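Local coordinates for protein NAD-dependent aldehyde dehydrogenase (Sinorhizobium meliloti, PDB 3U4J) that probably oxidises aldehydes with NAD or NADP as the electron acceptor, as other aldehyde dehydrogenases do, and binds calcium, at residues S88-M91 with F92-A95. Residues are numbered along the deposited sequence; the frame is centred on the assembly and turned at random.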
ATOM      1  N   SER A  88     -10.622 -18.208  -3.183  1.00  9.56           N
ATOM      2  CA  SER A  88      -9.953 -18.448  -1.904  1.00 10.33           C
ATOM      3  C   SER A  88     -10.463 -19.728  -1.218  1.00  9.47           C
ATOM      4  O   SER A  88      -9.668 -20.547  -0.750  1.00  8.39           O
ATOM      5  CB  SER A  88     -10.148 -17.206  -1.009  1.00 10.78           C
ATOM      6  OG  SER A  88      -9.674 -17.429   0.304  1.00 15.91           O
ATOM      7  N   ARG A  89     -11.780 -19.875  -1.127  1.00  8.66           N
ATOM      8  CA  ARG A  89     -12.384 -21.070  -0.519  1.00  9.25           C
ATOM      9  C   ARG A  89     -11.904 -22.361  -1.197  1.00  8.98           C
ATOM     10  O   ARG A  89     -11.598 -23.336  -0.520  1.00  9.21           O
ATOM     11  CB  ARG A  89     -13.913 -20.993  -0.530  1.00  8.88           C
ATOM     12  CG  ARG A  89     -14.448 -19.874   0.397  1.00 11.49           C
ATOM     13  CD  ARG A  89     -15.989 -19.673   0.390  1.00 15.28           C
ATOM     14  NE  ARG A  89     -16.287 -18.376   1.029  1.00 13.99           N
ATOM     15  CZ  ARG A  89     -16.924 -17.346   0.466  1.00 17.32           C
ATOM     16  NH1 ARG A  89     -17.420 -17.430  -0.773  1.00 14.73           N
ATOM     17  NH2 ARG A  89     -17.081 -16.214   1.168  1.00 16.62           N
ATOM     18  N   LEU A  90     -11.835 -22.363  -2.525  1.00  9.54           N
ATOM     19  CA  LEU A  90     -11.375 -23.541  -3.241  1.00  9.55           C
ATOM     20  C   LEU A  90      -9.897 -23.818  -2.970  1.00  9.11           C
ATOM     21  O   LEU A  90      -9.497 -24.968  -2.814  1.00  9.59           O
ATOM     22  CB  LEU A  90     -11.667 -23.382  -4.738  1.00 10.21           C
ATOM     23  CG  LEU A  90     -13.200 -23.376  -4.993  1.00  9.49           C
ATOM     24  CD1 LEU A  90     -13.576 -22.817  -6.377  1.00 11.94           C
ATOM     25  CD2 LEU A  90     -13.785 -24.797  -4.766  1.00 14.26           C
HETATM   26  N   MSE A  91      -9.094 -22.768  -2.926  1.00  8.42           N
HETATM   27  CA  MSE A  91      -7.660 -22.902  -2.616  1.00  9.36           C
HETATM   28  C   MSE A  91      -7.419 -23.361  -1.185  1.00  9.59           C
HETATM   29  O   MSE A  91      -6.456 -24.090  -0.927  1.00  9.94           O
HETATM   30  CB  MSE A  91      -6.946 -21.561  -2.851  1.00  9.46           C
HETATM   31  CG  MSE A  91      -7.001 -21.127  -4.306  1.00 12.33           C
HETATM   32 SE   MSE A  91      -6.499 -19.269  -4.563  1.00 26.80          SE
HETATM   33  CE  MSE A  91      -4.620 -19.373  -3.976  1.00 21.17           C
ATOM     34  N   PHE A  92      -8.259 -22.934  -0.239  1.00  9.75           N
ATOM     35  CA  PHE A  92      -8.118 -23.452   1.157  1.00  9.39           C
ATOM     36  C   PHE A  92      -8.403 -24.955   1.209  1.00  9.80           C
ATOM     37  O   PHE A  92      -7.759 -25.712   1.975  1.00  9.63           O
ATOM     38  CB  PHE A  92      -9.045 -22.710   2.134  1.00  9.62           C
ATOM     39  CG  PHE A  92      -8.471 -21.416   2.642  1.00 10.68           C
ATOM     40  CD1 PHE A  92      -7.272 -21.402   3.384  1.00 11.42           C
ATOM     41  CD2 PHE A  92      -9.115 -20.214   2.389  1.00 11.28           C
ATOM     42  CE1 PHE A  92      -6.735 -20.195   3.856  1.00  9.68           C
ATOM     43  CE2 PHE A  92      -8.578 -19.001   2.838  1.00 11.04           C
ATOM     44  CZ  PHE A  92      -7.399 -18.986   3.581  1.00  8.27           C
ATOM     45  N   LYS A  93      -9.373 -25.396   0.397  1.00  9.52           N
ATOM     46  CA  LYS A  93      -9.678 -26.829   0.298  1.00  9.44           C
ATOM     47  C   LYS A  93      -8.483 -27.622  -0.203  1.00  9.11           C
ATOM     48  O   LYS A  93      -8.234 -28.720   0.281  1.00  9.09           O
ATOM     49  CB  LYS A  93     -10.912 -27.103  -0.577  1.00 10.10           C
ATOM     50  CG  LYS A  93     -12.233 -26.665   0.066  1.00 12.01           C
ATOM     51  CD  LYS A  93     -13.377 -26.884  -0.898  1.00 19.87           C
ATOM     52  CE  LYS A  93     -14.647 -26.312  -0.366  1.00 24.09           C
ATOM     53  NZ  LYS A  93     -15.803 -27.099  -0.881  1.00 30.58           N
ATOM     54  N   VAL A  94      -7.755 -27.079  -1.183  1.00  8.74           N
ATOM     55  CA  VAL A  94      -6.487 -27.690  -1.618  1.00  7.89           C
ATOM     56  C   VAL A  94      -5.471 -27.748  -0.465  1.00  8.23           C
ATOM     57  O   VAL A  94      -4.848 -28.783  -0.239  1.00  8.39           O
ATOM     58  CB  VAL A  94      -5.852 -26.936  -2.809  1.00  8.24           C
ATOM     59  CG1 VAL A  94      -4.520 -27.585  -3.238  1.00  5.67           C
ATOM     60  CG2 VAL A  94      -6.831 -26.857  -3.992  1.00  9.14           C
ATOM     61  N   ALA A  95      -5.254 -26.630   0.224  1.00  8.68           N
ATOM     62  CA  ALA A  95      -4.339 -26.629   1.377  1.00  8.73           C
ATOM     63  C   ALA A  95      -4.727 -27.699   2.405  1.00  9.84           C
ATOM     64  O   ALA A  95      -3.854 -28.453   2.894  1.00 10.00           O
ATOM     65  CB  ALA A  95      -4.291 -25.248   2.023  1.00  8.85           C
TER
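The ring of F92 packs against S88, one alpha-helical turn earlier on helix 84-100, and meets both its hydroxyl and its carbonyl. CG of F92 stands beside its own backbone N and anti to the carbonyl carbon (chi1 -84°), which sets the ring beside the preceding turn. There CE2 of F92 comes within 3.2 Å of OG of S88, the hydroxyl approaching the ring obliquely. OG of S88 hydrogen-bonds to the carbonyl of A135 on helix 117-138, so this buried hydroxyl is satisfied while it rests against the ring. The ring also meets F92 of the second subunit, with planes at about 60°, and R89 forms a salt bridge to D129 of that subunit; this part of the helix thus belongs to the subunit interface. With an alanine at F92 in every copy, both rings of this subunit contact would go, and the S88 hydroxyl would probably lose its aromatic neighbour and face a gap. On another side, K93 sets its CG 3.4 Å from O of R89, beyond which its extended chain leads away from the helix. V94 turns CG2 to 3.5 Å from O of L90. Four i+4 backbone bonds join the two turns; in the straightest, N of A95 donates to O of M91 over 3.0 Å at 169°.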